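PDB 4QEO: histone-lysine N-methyltransferase, H3 lysine-9 specific SUVH4 from Arabidopsis thaliana, which methylates histone H3 at its K9 position, using S-adenosyl-L-methionine as methyl donor, and binds methylated DNA, so coupling DNA methylation to histone methylation. Local coordinates for residues Asn356-Arg361 with Arg370-Ile375; Gly366-Ser371 with Met495-Tyr500; Pro465-Gln470 with Leu486-Asn491. One frame throughout, in Å; residues are numbered along the deposited sequence.

Overall arrangement
All three contacts lie in the SET domain, the catalytic part of this methyltransferase. Contact 1 comes first along the chain and is the antiparallel hairpin of strands 357-361 and 367-371. Contact 2 sets the second strand of that hairpin, 367-371, at the edge of its sheet, against residues 495-500, far later in sequence; the two share Arg370 and Ser371, and their centres are about 7 Å apart. Contact 3, a second hairpin of strands 467-473 and 483-488, falls between the two halves of contact 2 in sequence; its centre is about 12 Å from that of contact 2 and 14 Å from that of contact 1. Residues 495-500 thus join the two hairpins beside the bound S-adenosyl-L-homocysteine and the histone peptide.

Contact 1 of 3, residues Asn356-Arg361 with Arg370-Ile375; sequences NLEVFR and RSWEYI
Strands 357-361 and 367-371 form an antiparallel beta hairpin in the SET domain, and its open end is rich in paired polar groups. Glu358 and Arg370 are a hydrogen-bonded pair, each backbone N giving its hydrogen to the other's carbonyl O. Beyond them Trp372 N points almost straight down the C=O axis of Asn356, 2.8 Å from Asn356 O, while Asn356 N is taken by Glu373 OE1 at 2.6 Å through the anti lone pair of that oxygen.

The side chain of Glu358, with CG anti to the backbone N (chi1 174°), carries its carboxylate between two donors. Trp372 NE1 reaches Glu358 OE1 at 2.6 Å, with the oxygen in the indole plane at the ring edge. Arg370 NE meets the same OE1 at 3.1 Å from well above the carboxylate plane, and Arg370 NH2 adds a weak bond to Glu358 OE2, which is also bonded to Thr257 OG1.

Arg370 has CG in the crowded position between N and carbonyl carbon, then runs extended to NE. Its guanidinium lies flat on a face of Phe360, planes 22° apart, with Arg370 CZ 4.0 Å from the ring centroid: a cation-pi stack. Two donors on OE1, one of them the arginine, would probably stabilise Glu358 as the charged carboxylate, while ring and carboxylate together fix the rotation of the guanidinium.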
loop_
_atom_site.group_PDB
_atom_site.type_symbol
_atom_site.label_atom_id
_atom_site.label_comp_id
_atom_site.label_asym_id
_atom_site.label_seq_id
_atom_site.Cartn_x
_atom_site.Cartn_y
_atom_site.Cartn_z
ATOM N N ASN A 356 13.700 -3.875 3.526
ATOM C CA ASN A 356 14.902 -3.108 3.253
ATOM C C ASN A 356 14.545 -1.637 3.082
ATOM O O ASN A 356 13.874 -1.265 2.129
ATOM C CB ASN A 356 15.596 -3.654 1.999
ATOM C CG ASN A 356 16.090 -5.089 2.187
ATOM O OD1 ASN A 356 16.787 -5.391 3.152
ATOM N ND2 ASN A 356 15.720 -5.976 1.266
ATOM N N LEU A 357 14.997 -0.808 4.011
ATOM C CA LEU A 357 14.634 0.597 4.011
ATOM C C LEU A 357 15.857 1.466 3.825
ATOM O O LEU A 357 16.993 1.009 3.940
ATOM C CB LEU A 357 13.970 0.972 5.335
ATOM C CG LEU A 357 12.766 0.129 5.755
ATOM C CD1 LEU A 357 12.185 0.666 7.044
ATOM C CD2 LEU A 357 11.712 0.097 4.654
ATOM N N GLU A 358 15.612 2.740 3.564
ATOM C CA GLU A 358 16.690 3.684 3.369
ATOM C C GLU A 358 16.296 5.025 3.968
ATOM O O GLU A 358 15.155 5.466 3.823
ATOM C CB GLU A 358 16.987 3.827 1.873
ATOM C CG GLU A 358 18.000 4.904 1.527
ATOM C CD GLU A 358 18.058 5.207 0.029
ATOM O OE1 GLU A 358 17.333 4.553 -0.750
ATOM O OE2 GLU A 358 18.827 6.111 -0.369
ATOM N N VAL A 359 17.229 5.654 4.672
ATOM C CA VAL A 359 17.040 7.037 5.081
ATOM C C VAL A 359 17.726 7.899 4.038
ATOM O O VAL A 359 18.836 7.593 3.615
ATOM C CB VAL A 359 17.627 7.304 6.481
ATOM C CG1 VAL A 359 17.638 8.796 6.787
ATOM C CG2 VAL A 359 16.828 6.551 7.530
ATOM N N PHE A 360 17.057 8.953 3.589
ATOM C CA PHE A 360 17.641 9.841 2.592
ATOM C C PHE A 360 17.368 11.307 2.892
ATOM O O PHE A 360 16.351 11.647 3.490
ATOM C CB PHE A 360 17.147 9.485 1.189
ATOM C CG PHE A 360 15.678 9.731 0.973
ATOM C CD1 PHE A 360 14.732 8.828 1.436
ATOM C CD2 PHE A 360 15.243 10.848 0.273
ATOM C CE1 PHE A 360 13.377 9.046 1.219
ATOM C CE2 PHE A 360 13.893 11.072 0.056
ATOM C CZ PHE A 360 12.961 10.167 0.528
ATOM N N ARG A 361 18.290 12.170 2.477
ATOM C CA ARG A 361 18.110 13.605 2.620
ATOM C C ARG A 361 17.101 14.076 1.591
ATOM O O ARG A 361 17.266 13.851 0.389
ATOM C CB ARG A 361 19.440 14.345 2.443
ATOM C CG ARG A 361 19.412 15.815 2.863
ATOM C CD ARG A 361 19.489 15.979 4.385
ATOM N NE ARG A 361 19.120 17.331 4.811
ATOM C CZ ARG A 361 18.949 17.703 6.078
ATOM N NH1 ARG A 361 19.110 16.830 7.063
ATOM N NH2 ARG A 361 18.609 18.955 6.363
ATOM N N ARG A 370 12.425 5.764 2.957
ATOM C CA ARG A 370 11.684 5.066 1.909
ATOM C C ARG A 370 11.981 3.577 1.924
ATOM O O ARG A 370 12.884 3.123 2.619
ATOM C CB ARG A 370 11.958 5.668 0.521
ATOM C CG ARG A 370 13.414 5.601 0.072
ATOM C CD ARG A 370 13.672 6.545 -1.116
ATOM N NE ARG A 370 15.067 6.506 -1.542
ATOM C CZ ARG A 370 15.701 7.514 -2.140
ATOM N NH1 ARG A 370 15.070 8.656 -2.371
ATOM N NH2 ARG A 370 16.972 7.385 -2.495
ATOM N N SER A 371 11.199 2.814 1.169
ATOM C CA SER A 371 11.393 1.374 1.114
ATOM C C SER A 371 11.930 0.920 -0.235
ATOM O O SER A 371 11.600 1.492 -1.273
ATOM C CB SER A 371 10.090 0.636 1.427
ATOM O OG SER A 371 10.273 -0.762 1.283
ATOM N N TRP A 372 12.760 -0.118 -0.213
ATOM C CA TRP A 372 13.327 -0.665 -1.439
ATOM C C TRP A 372 12.494 -1.813 -1.963
ATOM O O TRP A 372 12.720 -2.299 -3.058
ATOM C CB TRP A 372 14.755 -1.147 -1.209
ATOM C CG TRP A 372 15.756 -0.043 -1.102
ATOM C CD1 TRP A 372 15.509 1.298 -1.103
ATOM C CD2 TRP A 372 17.169 -0.192 -0.983
ATOM N NE1 TRP A 372 16.687 1.996 -0.988
ATOM C CE2 TRP A 372 17.723 1.101 -0.912
ATOM C CE3 TRP A 372 18.024 -1.298 -0.920
ATOM C CZ2 TRP A 372 19.091 1.319 -0.783
ATOM C CZ3 TRP A 372 19.383 -1.080 -0.789
ATOM C CH2 TRP A 372 19.903 0.218 -0.723
ATOM N N GLU A 373 11.535 -2.255 -1.167
ATOM C CA GLU A 373 10.657 -3.336 -1.587
ATOM C C GLU A 373 9.199 -3.017 -1.296
ATOM O O GLU A 373 8.883 -2.056 -0.593
ATOM C CB GLU A 373 11.054 -4.658 -0.918
ATOM C CG GLU A 373 11.852 -4.501 0.359
ATOM C CD GLU A 373 12.137 -5.827 1.047
ATOM O OE1 GLU A 373 12.897 -5.839 2.037
ATOM O OE2 GLU A 373 11.594 -6.858 0.600
ATOM N N TYR A 374 8.321 -3.844 -1.840
ATOM C CA TYR A 374 6.886 -3.698 -1.662
ATOM C C TYR A 374 6.481 -3.911 -0.212
ATOM O O TYR A 374 6.971 -4.828 0.440
ATOM C CB TYR A 374 6.161 -4.683 -2.582
ATOM C CG TYR A 374 6.214 -4.274 -4.045
ATOM C CD1 TYR A 374 5.356 -3.305 -4.541
ATOM C CD2 TYR A 374 7.129 -4.847 -4.924
ATOM C CE1 TYR A 374 5.397 -2.920 -5.877
ATOM C CE2 TYR A 374 7.180 -4.464 -6.256
ATOM C CZ TYR A 374 6.317 -3.500 -6.727
ATOM O OH TYR A 374 6.361 -3.120 -8.053
ATOM N N ILE A 375 5.610 -3.037 0.290
ATOM C CA ILE A 375 5.048 -3.173 1.635
ATOM C C ILE A 375 3.524 -3.362 1.570
ATOM O O ILE A 375 2.789 -2.438 1.202
ATOM C CB ILE A 375 5.370 -1.952 2.511
ATOM C CG1 ILE A 375 6.885 -1.754 2.606
ATOM C CG2 ILE A 375 4.761 -2.120 3.898
ATOM C CD1 ILE A 375 7.301 -0.573 3.449
#

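Contact 2 of 3, residues Gly366-Ser371 with Met495-Tyr500; sequences GWAVRS and MQELTY. With SAH (S-adenosyl-L-homocysteine), chain E.
The indole of Trp367 has the O atom of S-adenosyl-L-homocysteine at its edge, in plane, and the guanidinium of Arg370, whose salt bridge is to Glu358, is approached obliquely by Met495 SD. Here the second strand of the SET-domain hairpin, 367-371, at the edge of its sheet, crosses residues 495-500, bridged once, at Arg370 and Glu497. Two nearly straight backbone bonds flank that point: Leu498 N to Val369 O, 2.8 Å, and Met495 N to Ser371 O, 2.5 Å. Val369 CG1 packs on Leu498 CD1.

Trp367 grips the amino-acid end of the cofactor product with its backbone, N donating to OXT of the ligand at 2.7 Å and O accepting from the ligand N at 2.6 Å. Glu497, extended with CG anti to the backbone N, runs alongside the strand until its OE2 lies 3.2 Å from Ala368 CB. The same oxygen accepts from Asn460 ND2, and OE1 pairs with Lys365 NZ. An alanine here would remove the carboxylate and would probably loosen Asn460 and Lys365, both of which bond to the ligand. One water ties the two segments together, accepting from Val369 N and donating to Leu498 O and, at 2.8 Å, to Glu497 OE2.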
loop_
_atom_site.group_PDB
_atom_site.type_symbol
_atom_site.label_atom_id
_atom_site.label_comp_id
_atom_site.label_asym_id
_atom_site.label_seq_id
_atom_site.Cartn_x
_atom_site.Cartn_y
_atom_site.Cartn_z
ATOM N N GLY A 366 14.456 17.705 5.430
ATOM C CA GLY A 366 15.586 17.089 6.098
ATOM C C GLY A 366 15.619 15.601 5.808
ATOM O O GLY A 366 15.553 15.183 4.649
ATOM N N TRP A 367 15.700 14.790 6.856
ATOM C CA TRP A 367 15.747 13.344 6.673
ATOM C C TRP A 367 14.371 12.742 6.365
ATOM O O TRP A 367 13.343 13.220 6.850
ATOM C CB TRP A 367 16.418 12.668 7.873
ATOM C CG TRP A 367 17.833 13.109 8.048
ATOM C CD1 TRP A 367 18.336 13.896 9.045
ATOM C CD2 TRP A 367 18.934 12.814 7.177
ATOM N NE1 TRP A 367 19.684 14.096 8.858
ATOM C CE2 TRP A 367 20.077 13.442 7.718
ATOM C CE3 TRP A 367 19.068 12.071 5.998
ATOM C CZ2 TRP A 367 21.333 13.355 7.117
ATOM C CZ3 TRP A 367 20.317 11.983 5.403
ATOM C CH2 TRP A 367 21.432 12.625 5.963
ATOM N N ALA A 368 14.374 11.706 5.530
ATOM C CA ALA A 368 13.166 10.991 5.126
ATOM C C ALA A 368 13.461 9.495 5.075
ATOM O O ALA A 368 14.618 9.099 5.066
ATOM C CB ALA A 368 12.697 11.477 3.753
ATOM N N VAL A 369 12.426 8.662 5.030
ATOM C CA VAL A 369 12.627 7.215 4.904
ATOM C C VAL A 369 11.827 6.674 3.726
ATOM O O VAL A 369 10.690 7.094 3.497
ATOM C CB VAL A 369 12.220 6.461 6.195
ATOM C CG1 VAL A 369 12.296 4.943 5.997
ATOM C CG2 VAL A 369 13.098 6.891 7.372
ATOM N N ARG A 370 12.425 5.764 2.957
ATOM C CA ARG A 370 11.684 5.066 1.909
ATOM C C ARG A 370 11.981 3.577 1.924
ATOM O O ARG A 370 12.884 3.123 2.619
ATOM C CB ARG A 370 11.958 5.668 0.521
ATOM C CG ARG A 370 13.414 5.601 0.072
ATOM C CD ARG A 370 13.672 6.545 -1.116
ATOM N NE ARG A 370 15.067 6.506 -1.542
ATOM C CZ ARG A 370 15.701 7.514 -2.140
ATOM N NH1 ARG A 370 15.070 8.656 -2.371
ATOM N NH2 ARG A 370 16.972 7.385 -2.495
ATOM N N SER A 371 11.199 2.814 1.169
ATOM C CA SER A 371 11.393 1.374 1.114
ATOM C C SER A 371 11.930 0.920 -0.235
ATOM O O SER A 371 11.600 1.492 -1.273
ATOM C CB SER A 371 10.090 0.636 1.427
ATOM O OG SER A 371 10.273 -0.762 1.283
ATOM N N MET A 495 10.719 2.720 -3.321
ATOM C CA MET A 495 11.129 4.122 -3.474
ATOM C C MET A 495 10.070 5.161 -3.095
ATOM O O MET A 495 10.335 6.362 -3.147
ATOM C CB MET A 495 11.696 4.404 -4.871
ATOM C CG MET A 495 12.915 3.585 -5.184
ATOM S SD MET A 495 14.127 3.694 -3.859
ATOM C CE MET A 495 15.096 2.231 -4.217
ATOM N N GLN A 496 8.880 4.713 -2.709
ATOM C CA GLN A 496 7.893 5.636 -2.162
ATOM C C GLN A 496 8.263 6.035 -0.724
ATOM O O GLN A 496 8.560 5.176 0.109
ATOM C CB GLN A 496 6.487 5.034 -2.239
ATOM C CG GLN A 496 5.916 5.021 -3.662
ATOM C CD GLN A 496 4.480 4.514 -3.736
ATOM O OE1 GLN A 496 3.980 3.854 -2.820
ATOM N NE2 GLN A 496 3.810 4.828 -4.832
ATOM N N GLU A 497 8.280 7.341 -0.451
ATOM C CA GLU A 497 8.570 7.828 0.890
ATOM C C GLU A 497 7.486 7.343 1.840
ATOM O O GLU A 497 6.301 7.354 1.499
ATOM C CB GLU A 497 8.674 9.365 0.936
ATOM C CG GLU A 497 8.953 9.899 2.351
ATOM C CD GLU A 497 9.305 11.380 2.397
ATOM O OE1 GLU A 497 9.343 12.033 1.330
ATOM O OE2 GLU A 497 9.556 11.895 3.506
ATOM N N LEU A 498 7.896 6.898 3.024
ATOM C CA LEU A 498 6.941 6.475 4.037
ATOM C C LEU A 498 6.559 7.690 4.860
ATOM O O LEU A 498 7.432 8.442 5.292
ATOM C CB LEU A 498 7.556 5.400 4.947
ATOM C CG LEU A 498 8.213 4.191 4.275
ATOM C CD1 LEU A 498 8.736 3.190 5.314
ATOM C CD2 LEU A 498 7.251 3.515 3.315
ATOM N N THR A 499 5.265 7.907 5.060
ATOM C CA THR A 499 4.820 9.067 5.826
ATOM C C THR A 499 3.607 8.734 6.677
ATOM O O THR A 499 2.858 7.818 6.362
ATOM C CB THR A 499 4.375 10.215 4.891
ATOM O OG1 THR A 499 3.270 9.768 4.092
ATOM C CG2 THR A 499 5.502 10.668 3.980
ATOM N N TYR A 500 3.387 9.518 7.721
ATOM C CA TYR A 500 2.139 9.434 8.469
ATOM C C TYR A 500 1.674 10.848 8.789
ATOM O O TYR A 500 2.449 11.798 8.674
ATOM C CB TYR A 500 2.274 8.557 9.730
ATOM C CG TYR A 500 3.297 9.030 10.736
ATOM C CD1 TYR A 500 4.650 8.807 10.531
ATOM C CD2 TYR A 500 2.910 9.676 11.911
ATOM C CE1 TYR A 500 5.597 9.221 11.449
ATOM C CE2 TYR A 500 3.858 10.096 12.845
ATOM C CZ TYR A 500 5.204 9.862 12.599
ATOM O OH TYR A 500 6.179 10.268 13.481
HETATM N N SAH E . 13.002 15.196 8.434
HETATM C CA SAH E . 13.237 15.049 9.866
HETATM C CB SAH E . 12.556 13.790 10.403
HETATM C CG SAH E . 11.127 14.020 10.895
HETATM S SD SAH E . 11.084 14.817 12.523
HETATM C C SAH E . 14.729 15.078 10.190
HETATM O O SAH E . 15.159 14.566 11.223
HETATM O OXT SAH E . 15.538 15.616 9.428
HETATM C "C5'" SAH E . 9.897 16.080 12.004
HETATM C "C4'" SAH E . 10.607 17.340 11.535
HETATM O "O4'" SAH E . 10.929 17.204 10.163
HETATM C "C3'" SAH E . 9.741 18.580 11.687
HETATM O "O3'" SAH E . 10.150 19.350 12.790
HETATM C "C2'" SAH E . 9.944 19.351 10.401
HETATM O "O2'" SAH E . 10.918 20.355 10.574
HETATM C "C1'" SAH E . 10.459 18.314 9.425
HETATM N N9 SAH E . 9.323 17.889 8.594
HETATM C C8 SAH E . 8.594 16.732 8.728
HETATM N N7 SAH E . 7.624 16.721 7.787
HETATM C C5 SAH E . 7.717 17.861 7.067
HETATM C C6 SAH E . 6.977 18.354 6.001
HETATM N N6 SAH E . 5.964 17.642 5.514
HETATM N N1 SAH E . 7.308 19.579 5.455
HETATM C C2 SAH E . 8.365 20.309 5.966
HETATM N N3 SAH E . 9.096 19.812 7.026
HETATM C C4 SAH E . 8.779 18.608 7.564
HETATM O O HOH W 1 10.069 10.034 5.536
HETATM O O HOH W 2 11.836 8.554 -3.238
#

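Contact 3 of 3, residues Pro465-Gln470 with Leu486-Asn491; sequences PNLFVQ and LFAADN
Phe468 sits on an antiparallel beta hairpin of the SET domain, strands 467-473 and 483-488, paired with Phe487 by two backbone bonds: Phe468 N to Phe487 O at 2.9 Å and Phe487 N to Phe468 O at 3.0 Å. Its CB leads to CG in the crowded position between N and carbonyl carbon (chi1 73°), which swings the ring back over the partner strand. CD1 then meets Ala489 CB at 3.7 Å, a methyl lying at the ring edge. CE1 comes next, near Ala488 O at the same edge and 3.7 Å from Phe487 CB. At the tip, CZ is 3.8 Å from Phe487 CB, and that methylene rests over the ring face as a CH-pi contact. A basic side chain of the bound peptide makes a cation-pi contact with Phe468, so the hairpin helps to line the histone site.

Phe487 in turn brings its CD1 against CB of Gln470, whose NE2 is hydrogen-bonded to Arg328 O. The opposite face of the hairpin carries Val469 and Leu486, touching through CG2 and CD2. Past the paired strands, Ala489 N still reaches Asn466 O at 2.8 Å, from above the carbonyl plane.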
loop_
_atom_site.group_PDB
_atom_site.type_symbol
_atom_site.label_atom_id
_atom_site.label_comp_id
_atom_site.label_asym_id
_atom_site.label_seq_id
_atom_site.Cartn_x
_atom_site.Cartn_y
_atom_site.Cartn_z
ATOM N N PRO A 465 -0.896 10.474 3.947
ATOM C CA PRO A 465 0.056 9.472 4.430
ATOM C C PRO A 465 -0.186 8.072 3.858
ATOM O O PRO A 465 -1.312 7.742 3.483
ATOM C CB PRO A 465 -0.231 9.461 5.925
ATOM C CG PRO A 465 -1.678 9.783 6.007
ATOM C CD PRO A 465 -1.886 10.827 4.981
ATOM N N ASN A 466 0.867 7.256 3.808
ATOM C CA ASN A 466 0.706 5.841 3.485
ATOM C C ASN A 466 0.934 4.938 4.716
ATOM O O ASN A 466 0.852 3.709 4.624
ATOM C CB ASN A 466 1.587 5.436 2.288
ATOM C CG ASN A 466 3.042 5.785 2.501
ATOM O OD1 ASN A 466 3.468 6.026 3.626
ATOM N ND2 ASN A 466 3.809 5.818 1.430
ATOM N N LEU A 467 1.220 5.563 5.864
ATOM C CA LEU A 467 1.257 4.859 7.144
ATOM C C LEU A 467 0.217 5.417 8.118
ATOM O O LEU A 467 -0.269 6.539 7.964
ATOM C CB LEU A 467 2.646 4.952 7.804
ATOM C CG LEU A 467 3.866 4.541 6.975
ATOM C CD1 LEU A 467 5.155 4.713 7.789
ATOM C CD2 LEU A 467 3.718 3.115 6.494
ATOM N N PHE A 468 -0.107 4.629 9.137
ATOM C CA PHE A 468 -0.915 5.120 10.235
ATOM C C PHE A 468 -0.382 4.602 11.571
ATOM O O PHE A 468 0.341 3.593 11.623
ATOM C CB PHE A 468 -2.390 4.766 10.046
ATOM C CG PHE A 468 -2.711 3.310 10.254
ATOM C CD1 PHE A 468 -2.550 2.395 9.228
ATOM C CD2 PHE A 468 -3.207 2.864 11.476
ATOM C CE1 PHE A 468 -2.866 1.058 9.415
ATOM C CE2 PHE A 468 -3.522 1.534 11.673
ATOM C CZ PHE A 468 -3.353 0.625 10.639
ATOM N N VAL A 469 -0.734 5.330 12.626
ATOM C CA VAL A 469 -0.331 5.043 13.992
ATOM C C VAL A 469 -1.337 4.138 14.674
ATOM O O VAL A 469 -2.532 4.435 14.707
ATOM C CB VAL A 469 -0.236 6.343 14.815
ATOM C CG1 VAL A 469 -0.171 6.029 16.302
ATOM C CG2 VAL A 469 0.963 7.157 14.377
ATOM N N GLN A 470 -0.842 3.042 15.235
ATOM C CA GLN A 470 -1.669 2.092 15.955
ATOM C C GLN A 470 -1.129 1.894 17.371
ATOM O O GLN A 470 0.050 1.530 17.557
ATOM C CB GLN A 470 -1.703 0.757 15.209
ATOM C CG GLN A 470 -2.490 -0.309 15.932
ATOM C CD GLN A 470 -3.946 0.051 16.061
ATOM O OE1 GLN A 470 -4.660 0.176 15.060
ATOM N NE2 GLN A 470 -4.402 0.223 17.294
ATOM N N LEU A 486 3.844 2.034 13.845
ATOM C CA LEU A 486 3.521 2.463 12.496
ATOM C C LEU A 486 3.282 1.254 11.604
ATOM O O LEU A 486 4.167 0.374 11.457
ATOM C CB LEU A 486 4.646 3.333 11.930
ATOM C CG LEU A 486 4.825 4.662 12.672
ATOM C CD1 LEU A 486 6.104 5.371 12.238
ATOM C CD2 LEU A 486 3.627 5.562 12.444
ATOM N N PHE A 487 2.067 1.237 11.046
ATOM C CA PHE A 487 1.599 0.226 10.105
ATOM C C PHE A 487 1.366 0.835 8.717
ATOM O O PHE A 487 0.981 2.001 8.595
ATOM C CB PHE A 487 0.282 -0.359 10.605
ATOM C CG PHE A 487 0.445 -1.383 11.700
ATOM C CD1 PHE A 487 0.477 -0.994 13.034
ATOM C CD2 PHE A 487 0.568 -2.730 11.393
ATOM C CE1 PHE A 487 0.615 -1.930 14.041
ATOM C CE2 PHE A 487 0.708 -3.676 12.400
ATOM C CZ PHE A 487 0.741 -3.270 13.727
ATOM N N ALA A 488 1.581 0.048 7.669
ATOM C CA ALA A 488 1.248 0.495 6.326
ATOM C C ALA A 488 -0.269 0.594 6.182
ATOM O O ALA A 488 -0.984 -0.378 6.433
ATOM C CB ALA A 488 1.835 -0.467 5.280
ATOM N N ALA A 489 -0.753 1.769 5.778
ATOM C CA ALA A 489 -2.175 1.974 5.504
ATOM C C ALA A 489 -2.528 1.518 4.090
ATOM O O ALA A 489 -3.686 1.235 3.768
ATOM C CB ALA A 489 -2.534 3.447 5.666
ATOM N N ASP A 490 -1.519 1.473 3.236
ATOM C CA ASP A 490 -1.737 1.173 1.836
ATOM C C ASP A 490 -0.685 0.195 1.392
ATOM O O ASP A 490 0.328 0.012 2.070
ATOM C CB ASP A 490 -1.597 2.453 1.008
ATOM C CG ASP A 490 -2.512 3.555 1.485
ATOM O OD1 ASP A 490 -3.749 3.365 1.441
ATOM O OD2 ASP A 490 -1.998 4.614 1.895
ATOM N N ASN A 491 -0.913 -0.432 0.243
ATOM C CA ASN A 491 0.162 -1.127 -0.434
ATOM C C ASN A 491 1.175 -0.094 -0.946
ATOM O O ASN A 491 0.824 0.830 -1.686
ATOM C CB ASN A 491 -0.401 -1.974 -1.583
ATOM C CG ASN A 491 -1.286 -3.105 -1.085
ATOM O OD1 ASN A 491 -0.920 -3.812 -0.152
ATOM N ND2 ASN A 491 -2.461 -3.262 -1.689
#